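Local coordinates for hypothetical fimbrial assembly protein (Parabacteroides distasonis, PDB 3R4R) that is a putative component of the fimbrium tip, part of the filamentous surface appendages that mediate cell adhesion and biofilm formation, at residues L18-G23 and L42-C47; V143-S148 and S164-S169. All coordinates share one frame; numbering follows the deposited sequence.

Interactions 1 and 2 are neighbours in one domain, with centres about 9 Å apart. Strand 12-21, which supplies L18-G23, runs parallel to strand 161-179, which supplies S164-S169, and a probable hydrogen bond joins them at L21 O and L165 N, 2.9 Å apart. L165 of interaction 2 bridges to interaction 1: its CD1 lies 3.5 Å from I44 CD1 and 3.8 Å from L20 CB, so the leucine touches both sides of interaction 1. A second meeting point brings T43 O to 3.5 Å from K144 CE. Interaction 1 is mostly apolar packing, whereas interaction 2 is the backbone pairing of a β-hairpin. Two 1,2-ethanediols, probably from the crystallisation liquor, lie beside interaction 2.

Interaction 1 (L18-G23 and L42-C47); sequences LVLLTG and LTIQNC
The hydroxyl oxygen OG1 of T22 makes a weak hydrogen bond to the backbone carbonyl of S79, and its flank lies against L42, whose CD2 is 3.7 Å away. With chi1 at 49°, OG1 sits between the backbone N and the carbonyl carbon, while the methyl CG2 stands anti to the carbonyl carbon and is turned to L42 O and I44. That methyl lies 3.4 Å from L42 O and 3.5 Å from the end methyl CD1 of I44. Threonine suits this place, since its hydroxyl can bond S79 O while lying against L42 CD2, and its methyl fills the position between L42 O and I44 CD1. An alanine here would keep CB against L42 but would probably leave S79 O without its hydroxyl partner and open a gap beside I44 CD1.

I44 reaches T22 because its chain is extended, with CD1 anti to CA (chi2 171°). The methyl CD2 of L42 also lies 4.1 Å from G23 N, where a CB on G23 would be tight against that methyl.

Farther along, L20 continues the apolar surface. Its CD1 is 4.3 Å from C47 SG and 4.5 Å from I44 CD1, both loose van der Waals approaches that match the buried setting of the three residues. L83, V102 and L165 add further apolar side chains around L20 and its partners.

The segment 18-23 falls in the region inferred to be a propeptide. The chain turns a corner at T22, and the packing of L20 and C47 on strands 12-21 and 46-52, with I44 from the loop leading into the second, is consistent with the core of a transthyretin-like β-sandwich.

Interaction 2 (V143-S148 and S164-S169); sequences VKIGKS and SLIQLS. With EDO (1,2-ethanediol), chain E; EDO (1,2-ethanediol), chain I.
K144 lies alongside Q167, the two side chains pointing the same way from an antiparallel, non-hydrogen-bonded pair. Its CB packs 3.3 Å from I166 O and touches L165 CB. CG comes 3.5 Å from Q167 OE1; beyond it the chain bends, chi2 of 115° placing CD 4.0 Å from Q167 OE1, and CE continues past the same oxygen. The ammonium NZ ends 2.6 Å from Q167 OE1, in the amide plane on a lone pair. NZ also bonds the backbone carbonyls of L142 and E41, so this group, probably charged, has three oxygen partners in a buried setting, which lysine's long chain can reach. Water 1 donates to both OE1 and V143 O, and accepts from S169 OG, which would help fix the rotation of the amide, whose NE2 makes a weak bond to E41 O.

I145 and I166 form an antiparallel hydrogen-bonded pair, their side chains on the face opposite K144 and Q167: I145 N bonds I166 O at 3.0 Å and I166 N bonds I145 O at 2.9 Å. L168 N then bonds V143 O at 3.0 Å. V143 CG1 rests 3.8 Å from L168 CD2, while I145 CD1 meets L168 CD1 obliquely.

At the S164 end of the pairing the direct ladder gives way to water: water 3 links K147 N with S164 O, and water 2 K147 O with S164 N. K147 NZ bonds one 1,2-ethanediol. G146 sits where L165 CD2 and S164 O press in, and a CB would clash with both.

The pairing joins the two arms of the hairpin of strands 144-152 and 161-179. Strand 96-104 bonds the first arm through A104, V102 and V100, strand 12-21 meets the second at L165, and Y232 of strand 228-232 touches V143 and L168.

Interaction 1 (L18-G23 and L42-C47)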
loop_
_atom_site.group_PDB
_atom_site.type_symbol
_atom_site.label_atom_id
_atom_site.label_comp_id
_atom_site.label_asym_id
_atom_site.label_seq_id
_atom_site.Cartn_x
_atom_site.Cartn_y
_atom_site.Cartn_z
ATOM N N LEU A 18 -8.062 7.497 -17.599
ATOM C CA LEU A 18 -7.239 7.303 -16.407
ATOM C C LEU A 18 -6.313 6.094 -16.545
ATOM O O LEU A 18 -6.767 5.019 -16.939
ATOM C CB LEU A 18 -8.199 7.098 -15.217
ATOM C CG LEU A 18 -7.819 7.706 -13.855
ATOM C CD1 LEU A 18 -8.081 9.206 -13.839
ATOM C CD2 LEU A 18 -8.672 7.116 -12.750
ATOM N N VAL A 19 -5.019 6.258 -16.216
ATOM C CA VAL A 19 -4.047 5.155 -16.269
ATOM C C VAL A 19 -3.484 4.931 -14.849
ATOM O O VAL A 19 -2.869 5.844 -14.302
ATOM C CB VAL A 19 -2.924 5.394 -17.311
ATOM C CG1 VAL A 19 -1.838 4.320 -17.225
ATOM C CG2 VAL A 19 -3.493 5.457 -18.725
ATOM N N LEU A 20 -3.716 3.727 -14.259
ATOM C CA LEU A 20 -3.259 3.386 -12.908
ATOM C C LEU A 20 -2.030 2.492 -12.992
ATOM O O LEU A 20 -2.142 1.332 -13.402
ATOM C CB LEU A 20 -4.367 2.693 -12.065
ATOM C CG LEU A 20 -5.796 3.257 -12.054
ATOM C CD1 LEU A 20 -6.717 2.352 -11.270
ATOM C CD2 LEU A 20 -5.865 4.695 -11.526
ATOM N N LEU A 21 -0.855 3.029 -12.615
ATOM C CA LEU A 21 0.404 2.294 -12.663
ATOM C C LEU A 21 0.765 1.828 -11.268
ATOM O O LEU A 21 0.903 2.623 -10.340
ATOM C CB LEU A 21 1.543 3.108 -13.289
ATOM C CG LEU A 21 1.408 3.444 -14.770
ATOM C CD1 LEU A 21 2.506 4.380 -15.213
ATOM C CD2 LEU A 21 1.437 2.201 -15.632
ATOM N N THR A 22 0.766 0.505 -11.136
ATOM C CA THR A 22 1.050 -0.296 -9.951
ATOM C C THR A 22 2.565 -0.539 -9.806
ATOM O O THR A 22 3.065 -0.604 -8.678
ATOM C CB THR A 22 0.284 -1.639 -10.038
ATOM O OG1 THR A 22 0.504 -2.234 -11.328
ATOM C CG2 THR A 22 -1.194 -1.472 -9.824
ATOM N N GLY A 23 3.268 -0.658 -10.936
ATOM C CA GLY A 23 4.703 -0.889 -10.945
ATOM C C GLY A 23 5.448 -0.326 -12.140
ATOM O O GLY A 23 5.013 -0.483 -13.289
ATOM N N LEU A 42 0.314 -6.938 -7.468
ATOM C CA LEU A 42 0.086 -5.854 -8.422
ATOM C C LEU A 42 -1.380 -5.755 -8.805
ATOM O O LEU A 42 -1.763 -4.804 -9.490
ATOM C CB LEU A 42 0.932 -6.048 -9.698
ATOM C CG LEU A 42 2.438 -5.867 -9.602
ATOM C CD1 LEU A 42 3.150 -6.475 -10.823
ATOM C CD2 LEU A 42 2.820 -4.408 -9.408
ATOM N N THR A 43 -2.191 -6.746 -8.401
ATOM C CA THR A 43 -3.611 -6.842 -8.766
ATOM C C THR A 43 -4.442 -5.805 -8.053
ATOM O O THR A 43 -4.283 -5.571 -6.853
ATOM C CB THR A 43 -4.168 -8.251 -8.451
ATOM O OG1 THR A 43 -3.450 -9.177 -9.238
ATOM C CG2 THR A 43 -5.648 -8.417 -8.785
ATOM N N ILE A 44 -5.363 -5.219 -8.815
ATOM C CA ILE A 44 -6.394 -4.311 -8.368
ATOM C C ILE A 44 -7.719 -4.987 -8.720
ATOM O O ILE A 44 -7.974 -5.251 -9.899
ATOM C CB ILE A 44 -6.229 -2.892 -8.951
ATOM C CG1 ILE A 44 -4.895 -2.286 -8.532
ATOM C CG2 ILE A 44 -7.421 -1.981 -8.542
ATOM C CD1 ILE A 44 -4.573 -0.992 -9.225
ATOM N N GLN A 45 -8.533 -5.306 -7.688
ATOM C CA GLN A 45 -9.819 -5.968 -7.866
ATOM C C GLN A 45 -10.941 -4.946 -7.869
ATOM O O GLN A 45 -11.993 -5.209 -8.435
ATOM C CB GLN A 45 -10.052 -7.014 -6.772
ATOM C CG GLN A 45 -9.059 -8.171 -6.799
ATOM C CD GLN A 45 -9.448 -9.280 -5.855
ATOM O OE1 GLN A 45 -10.545 -9.837 -5.918
ATOM N NE2 GLN A 45 -8.512 -9.707 -5.034
ATOM N N ASN A 46 -10.710 -3.773 -7.270
ATOM C CA ASN A 46 -11.668 -2.673 -7.141
ATOM C C ASN A 46 -10.949 -1.378 -6.762
ATOM O O ASN A 46 -9.848 -1.436 -6.230
ATOM C CB ASN A 46 -12.741 -3.019 -6.086
ATOM C CG ASN A 46 -12.222 -3.198 -4.673
ATOM O OD1 ASN A 46 -11.793 -2.249 -4.009
ATOM N ND2 ASN A 46 -12.348 -4.394 -4.142
ATOM N N CYS A 47 -11.550 -0.231 -7.014
ATOM C CA CYS A 47 -10.967 1.052 -6.632
ATOM C C CYS A 47 -12.057 2.105 -6.499
ATOM O O CYS A 47 -13.164 1.957 -7.010
ATOM C CB CYS A 47 -9.879 1.519 -7.609
ATOM S SG CYS A 47 -10.459 1.881 -9.291
#

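Interaction 2 (V143-S148 and S164-S169)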
loop_
_atom_site.group_PDB
_atom_site.type_symbol
_atom_site.label_atom_id
_atom_site.label_comp_id
_atom_site.label_asym_id
_atom_site.label_seq_id
_atom_site.Cartn_x
_atom_site.Cartn_y
_atom_site.Cartn_z
ATOM N N VAL A 143 -4.135 -2.880 -0.469
ATOM C CA VAL A 143 -4.574 -1.526 -0.747
ATOM C C VAL A 143 -3.395 -0.717 -1.307
ATOM O O VAL A 143 -2.275 -0.759 -0.770
ATOM C CB VAL A 143 -5.208 -0.839 0.513
ATOM C CG1 VAL A 143 -5.535 0.628 0.259
ATOM C CG2 VAL A 143 -6.460 -1.587 0.973
ATOM N N LYS A 144 -3.689 0.029 -2.402
ATOM C CA LYS A 144 -2.776 0.949 -3.089
ATOM C C LYS A 144 -3.430 2.325 -3.171
ATOM O O LYS A 144 -4.657 2.413 -3.242
ATOM C CB LYS A 144 -2.372 0.446 -4.486
ATOM C CG LYS A 144 -1.715 -0.935 -4.544
ATOM C CD LYS A 144 -2.611 -1.900 -5.316
ATOM C CE LYS A 144 -2.012 -3.284 -5.524
ATOM N NZ LYS A 144 -1.891 -4.066 -4.259
ATOM N N ILE A 145 -2.636 3.402 -3.100
ATOM C CA ILE A 145 -3.193 4.761 -3.155
ATOM C C ILE A 145 -2.279 5.653 -4.044
ATOM O O ILE A 145 -1.077 5.457 -4.089
ATOM C CB ILE A 145 -3.408 5.396 -1.728
ATOM C CG1 ILE A 145 -2.066 5.561 -0.952
ATOM C CG2 ILE A 145 -4.453 4.625 -0.879
ATOM C CD1 ILE A 145 -2.184 6.394 0.315
ATOM N N GLY A 146 -2.878 6.614 -4.734
ATOM C CA GLY A 146 -2.155 7.545 -5.594
ATOM C C GLY A 146 -2.903 8.840 -5.818
ATOM O O GLY A 146 -4.121 8.872 -5.681
ATOM N N LYS A 147 -2.180 9.918 -6.180
ATOM C CA LYS A 147 -2.786 11.233 -6.467
ATOM C C LYS A 147 -2.052 11.939 -7.629
ATOM O O LYS A 147 -0.820 11.936 -7.678
ATOM C CB LYS A 147 -2.789 12.140 -5.220
ATOM C CG LYS A 147 -3.756 13.325 -5.320
ATOM C CD LYS A 147 -3.792 14.229 -4.068
ATOM C CE LYS A 147 -2.645 15.215 -3.895
ATOM N NZ LYS A 147 -1.304 14.576 -3.771
ATOM N N SER A 148 -2.822 12.548 -8.557
ATOM C CA SER A 148 -2.268 13.289 -9.697
ATOM C C SER A 148 -3.077 14.560 -9.982
ATOM O O SER A 148 -4.295 14.574 -9.828
ATOM C CB SER A 148 -2.216 12.422 -10.950
ATOM O OG SER A 148 -1.358 11.308 -10.767
ATOM N N SER A 164 0.199 7.256 -10.418
ATOM C CA SER A 164 1.152 6.280 -9.900
ATOM C C SER A 164 0.731 5.870 -8.501
ATOM O O SER A 164 0.707 6.694 -7.596
ATOM C CB SER A 164 2.575 6.824 -9.917
ATOM O OG SER A 164 2.970 7.060 -11.258
ATOM N N LEU A 165 0.353 4.603 -8.352
ATOM C CA LEU A 165 -0.119 4.035 -7.088
ATOM C C LEU A 165 1.000 3.401 -6.298
ATOM O O LEU A 165 1.849 2.704 -6.863
ATOM C CB LEU A 165 -1.206 2.971 -7.330
ATOM C CG LEU A 165 -2.455 3.398 -8.081
ATOM C CD1 LEU A 165 -3.275 2.201 -8.431
ATOM C CD2 LEU A 165 -3.281 4.393 -7.307
ATOM N N ILE A 166 1.004 3.633 -4.993
ATOM C CA ILE A 166 1.972 2.987 -4.103
ATOM C C ILE A 166 1.228 1.966 -3.278
ATOM O O ILE A 166 0.037 2.120 -3.019
ATOM C CB ILE A 166 2.799 3.948 -3.184
ATOM C CG1 ILE A 166 1.893 4.654 -2.109
ATOM C CG2 ILE A 166 3.639 4.923 -4.000
ATOM C CD1 ILE A 166 2.601 5.122 -0.869
ATOM N N GLN A 167 1.959 0.989 -2.802
ATOM C CA GLN A 167 1.560 -0.048 -1.873
ATOM C C GLN A 167 1.451 0.592 -0.485
ATOM O O GLN A 167 2.423 1.181 -0.023
ATOM C CB GLN A 167 2.652 -1.131 -1.974
ATOM C CG GLN A 167 2.192 -2.552 -1.926
ATOM C CD GLN A 167 1.404 -2.994 -3.088
ATOM O OE1 GLN A 167 0.232 -3.315 -2.943
ATOM N NE2 GLN A 167 2.054 -3.118 -4.239
ATOM N N LEU A 168 0.262 0.589 0.137
ATOM C CA LEU A 168 0.038 1.221 1.441
ATOM C C LEU A 168 0.631 0.357 2.586
ATOM O O LEU A 168 0.874 0.847 3.667
ATOM C CB LEU A 168 -1.478 1.463 1.668
ATOM C CG LEU A 168 -1.913 2.323 2.843
ATOM C CD1 LEU A 168 -1.236 3.702 2.809
ATOM C CD2 LEU A 168 -3.381 2.449 2.869
ATOM N N SER A 169 0.898 -0.896 2.316
ATOM C CA SER A 169 1.520 -1.811 3.255
ATOM C C SER A 169 2.981 -2.023 2.924
ATOM O O SER A 169 3.427 -1.712 1.817
ATOM C CB SER A 169 0.795 -3.157 3.247
ATOM O OG SER A 169 0.908 -3.791 1.986
HETATM C C1 EDO E . 5.392 -3.354 -0.850
HETATM O O1 EDO E . 4.268 -4.148 -0.419
HETATM C C2 EDO E . 6.005 -3.999 -2.098
HETATM O O2 EDO E . 6.762 -3.026 -2.839
HETATM C C1 EDO I . 0.020 15.968 -0.874
HETATM O O1 EDO I . -0.840 14.838 -1.036
HETATM C C2 EDO I . -0.741 17.247 -1.216
HETATM O O2 EDO I . 0.137 18.372 -1.068
HETATM O O HOH W 1 -0.387 -2.594 -0.245
HETATM O O HOH W 2 0.543 10.026 -9.176
HETATM O O HOH W 3 0.680 9.194 -6.209
#